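Local coordinates for helix-turn-helix domain-containing protein (Shewanella amazonensis SB2B, PDB 3KE2) that is of unknown function but carries a winged helix-turn-helix fold, consistent with a role in binding DNA, at residues K22-A26 with S56-I62. Residues are numbered along the deposited sequence; the frame is centred on the assembly and turned at random.
Sequences KLYLA and SFADIGI
F57 and I60 meet helix 14-31 with the ends of their side chains, an instance of a turn packed onto a helix by its apolar residues. The F57 ring points its CZ end at the helix: L25 CB lies at the ring edge, 3.8 Å from F57 CZ, while A26 CB sits 4.0 Å from F57 CE2 and K22 CB 3.8 Å from F57 CE1. Three residues of one helical turn thus line the far end of the ring. Next to it, I60 CD1 reaches L23 CD1 at 3.6 Å, the two side chains crossing at a slant. With CG1 between the backbone N and the carbonyl carbon (chi1 65°) and the chain extended beyond (chi2 166°), I60 sends its terminal methyl to the helix. I62 CD1 adds a contact, 4.1 Å from A26 CB.

F57 O accepts from both I60 N and I62 N, which ties the turn together. At the polar edge, beyond CB, K22 extends away from the ring toward S56, then bends at its last torsion (chi4 -56°), bringing NZ to S56 OG in a 2.8 Å hydrogen bond. S56 OG also bonds to A53 O, anchoring it to the end of helix 47-55.

L25 continues the apolar layer onto L50 and A53 of that helix, and L23 and I62 both touch I86 in the loop before helix 88-102. I60 also packs on F19 of the second subunit. The contact therefore seats the connection from helix 47-55 to strand 63-67, first strand of the antiparallel pair that probably forms the wing, against helix 14-31.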
ATOM      1  N   LYS A  22      -6.496  -5.392   1.353  1.00 18.83           N
ATOM      2  CA  LYS A  22      -5.488  -5.736   2.348  1.00 18.85           C
ATOM      3  C   LYS A  22      -5.583  -4.754   3.495  1.00 18.20           C
ATOM      4  O   LYS A  22      -5.508  -5.164   4.643  1.00 18.73           O
ATOM      5  CB  LYS A  22      -4.060  -5.776   1.767  1.00 18.99           C
ATOM      6  CG  LYS A  22      -3.901  -6.629   0.474  1.00 21.30           C
ATOM      7  CD  LYS A  22      -2.438  -6.654  -0.052  1.00 23.33           C
ATOM      8  CE  LYS A  22      -2.338  -6.821  -1.611  1.00 24.41           C
ATOM      9  NZ  LYS A  22      -3.023  -8.003  -2.181  1.00 26.82           N
ATOM     10  N   LEU A  23      -5.775  -3.467   3.212  1.00 17.35           N
ATOM     11  CA  LEU A  23      -5.864  -2.485   4.313  1.00 17.23           C
ATOM     12  C   LEU A  23      -7.090  -2.670   5.171  1.00 17.59           C
ATOM     13  O   LEU A  23      -7.052  -2.427   6.388  1.00 17.36           O
ATOM     14  CB  LEU A  23      -5.827  -1.042   3.806  1.00 17.09           C
ATOM     15  CG  LEU A  23      -4.482  -0.340   3.668  1.00 15.59           C
ATOM     16  CD1 LEU A  23      -3.418  -1.218   3.131  1.00 15.35           C
ATOM     17  CD2 LEU A  23      -4.701   0.888   2.774  1.00 16.68           C
ATOM     18  N   TYR A  24      -8.177  -3.095   4.531  1.00 18.03           N
ATOM     19  CA  TYR A  24      -9.448  -3.300   5.224  1.00 18.12           C
ATOM     20  C   TYR A  24      -9.337  -4.495   6.155  1.00 18.00           C
ATOM     21  O   TYR A  24      -9.778  -4.433   7.327  1.00 17.56           O
ATOM     22  CB  TYR A  24     -10.601  -3.493   4.236  1.00 18.17           C
ATOM     23  CG  TYR A  24     -11.940  -3.573   4.916  1.00 19.46           C
ATOM     24  CD1 TYR A  24     -12.526  -2.447   5.476  1.00 21.45           C
ATOM     25  CD2 TYR A  24     -12.626  -4.759   4.994  1.00 21.16           C
ATOM     26  CE1 TYR A  24     -13.774  -2.516   6.121  1.00 22.23           C
ATOM     27  CE2 TYR A  24     -13.859  -4.837   5.630  1.00 22.68           C
ATOM     28  CZ  TYR A  24     -14.428  -3.714   6.193  1.00 22.75           C
ATOM     29  OH  TYR A  24     -15.665  -3.815   6.812  1.00 25.60           O
ATOM     30  N   LEU A  25      -8.765  -5.585   5.648  1.00 17.78           N
ATOM     31  CA  LEU A  25      -8.591  -6.768   6.491  1.00 17.74           C
ATOM     32  C   LEU A  25      -7.711  -6.407   7.692  1.00 17.85           C
ATOM     33  O   LEU A  25      -8.052  -6.681   8.849  1.00 17.48           O
ATOM     34  CB  LEU A  25      -7.988  -7.918   5.712  1.00 17.36           C
ATOM     35  CG  LEU A  25      -8.909  -8.596   4.744  1.00 16.94           C
ATOM     36  CD1 LEU A  25      -8.181  -9.753   4.102  1.00 15.94           C
ATOM     37  CD2 LEU A  25     -10.100  -9.068   5.516  1.00 17.78           C
ATOM     38  N   ALA A  26      -6.607  -5.736   7.404  1.00 17.84           N
ATOM     39  CA  ALA A  26      -5.690  -5.352   8.440  1.00 17.97           C
ATOM     40  C   ALA A  26      -6.404  -4.516   9.489  1.00 17.82           C
ATOM     41  O   ALA A  26      -6.128  -4.650  10.672  1.00 18.47           O
ATOM     42  CB  ALA A  26      -4.519  -4.584   7.840  1.00 18.23           C
ATOM     43  N   SER A  56      -0.417 -11.937   0.992  1.00 18.90           N
ATOM     44  CA  SER A  56       0.302 -10.835   0.353  1.00 19.39           C
ATOM     45  C   SER A  56       0.492  -9.557   1.221  1.00 19.04           C
ATOM     46  O   SER A  56       0.935  -8.539   0.717  1.00 19.30           O
ATOM     47  CB  SER A  56      -0.375 -10.490  -0.998  1.00 19.50           C
ATOM     48  OG  SER A  56      -1.709 -10.037  -0.796  1.00 22.28           O
ATOM     49  N   PHE A  57       0.179  -9.594   2.506  1.00 18.94           N
ATOM     50  CA  PHE A  57       0.419  -8.409   3.349  1.00 18.78           C
ATOM     51  C   PHE A  57       1.899  -8.045   3.319  1.00 18.57           C
ATOM     52  O   PHE A  57       2.262  -6.871   3.311  1.00 18.49           O
ATOM     53  CB  PHE A  57      -0.021  -8.644   4.801  1.00 18.80           C
ATOM     54  CG  PHE A  57      -1.500  -8.469   5.061  1.00 18.97           C
ATOM     55  CD1 PHE A  57      -2.442  -8.643   4.074  1.00 19.98           C
ATOM     56  CD2 PHE A  57      -1.947  -8.293   6.371  1.00 21.71           C
ATOM     57  CE1 PHE A  57      -3.794  -8.516   4.357  1.00 20.73           C
ATOM     58  CE2 PHE A  57      -3.317  -8.200   6.667  1.00 21.42           C
ATOM     59  CZ  PHE A  57      -4.225  -8.309   5.665  1.00 21.19           C
ATOM     60  N   ALA A  58       2.752  -9.063   3.320  1.00 18.58           N
ATOM     61  CA  ALA A  58       4.193  -8.847   3.290  1.00 18.32           C
ATOM     62  C   ALA A  58       4.575  -7.985   2.078  1.00 18.50           C
ATOM     63  O   ALA A  58       5.521  -7.197   2.159  1.00 18.88           O
ATOM     64  CB  ALA A  58       4.923 -10.172   3.276  1.00 17.93           C
ATOM     65  N   ASP A  59       3.831  -8.118   0.968  1.00 18.35           N
ATOM     66  CA  ASP A  59       4.083  -7.330  -0.252  1.00 18.07           C
ATOM     67  C   ASP A  59       4.013  -5.825  -0.005  1.00 17.58           C
ATOM     68  O   ASP A  59       4.675  -5.053  -0.703  1.00 17.86           O
ATOM     69  CB  ASP A  59       3.080  -7.664  -1.388  1.00 18.56           C
ATOM     70  CG  ASP A  59       3.282  -9.074  -2.009  1.00 20.02           C
ATOM     71  OD1 ASP A  59       4.274  -9.767  -1.664  1.00 21.76           O
ATOM     72  OD2 ASP A  59       2.446  -9.462  -2.876  1.00 21.58           O
ATOM     73  N   ILE A  60       3.208  -5.400   0.963  1.00 16.53           N
ATOM     74  CA  ILE A  60       3.068  -3.975   1.247  1.00 15.79           C
ATOM     75  C   ILE A  60       3.628  -3.607   2.619  1.00 15.69           C
ATOM     76  O   ILE A  60       3.337  -2.544   3.139  1.00 15.39           O
ATOM     77  CB  ILE A  60       1.587  -3.507   1.072  1.00 15.74           C
ATOM     78  CG1 ILE A  60       0.627  -4.152   2.082  1.00 15.27           C
ATOM     79  CG2 ILE A  60       1.138  -3.791  -0.393  1.00 15.40           C
ATOM     80  CD1 ILE A  60      -0.776  -3.452   2.174  1.00 13.42           C
ATOM     81  N   GLY A  61       4.442  -4.487   3.197  1.00 15.76           N
ATOM     82  CA  GLY A  61       5.089  -4.218   4.501  1.00 16.02           C
ATOM     83  C   GLY A  61       4.317  -4.424   5.798  1.00 15.88           C
ATOM     84  O   GLY A  61       4.754  -3.965   6.850  1.00 15.45           O
ATOM     85  N   ILE A  62       3.157  -5.064   5.720  1.00 16.55           N
ATOM     86  CA  ILE A  62       2.361  -5.355   6.913  1.00 16.96           C
ATOM     87  C   ILE A  62       2.749  -6.769   7.350  1.00 17.78           C
ATOM     88  O   ILE A  62       2.556  -7.742   6.595  1.00 18.04           O
ATOM     89  CB  ILE A  62       0.848  -5.262   6.669  1.00 16.58           C
ATOM     90  CG1 ILE A  62       0.466  -3.855   6.205  1.00 17.25           C
ATOM     91  CG2 ILE A  62       0.093  -5.589   7.919  1.00 15.64           C
ATOM     92  CD1 ILE A  62      -1.041  -3.642   5.898  1.00 15.96           C
TER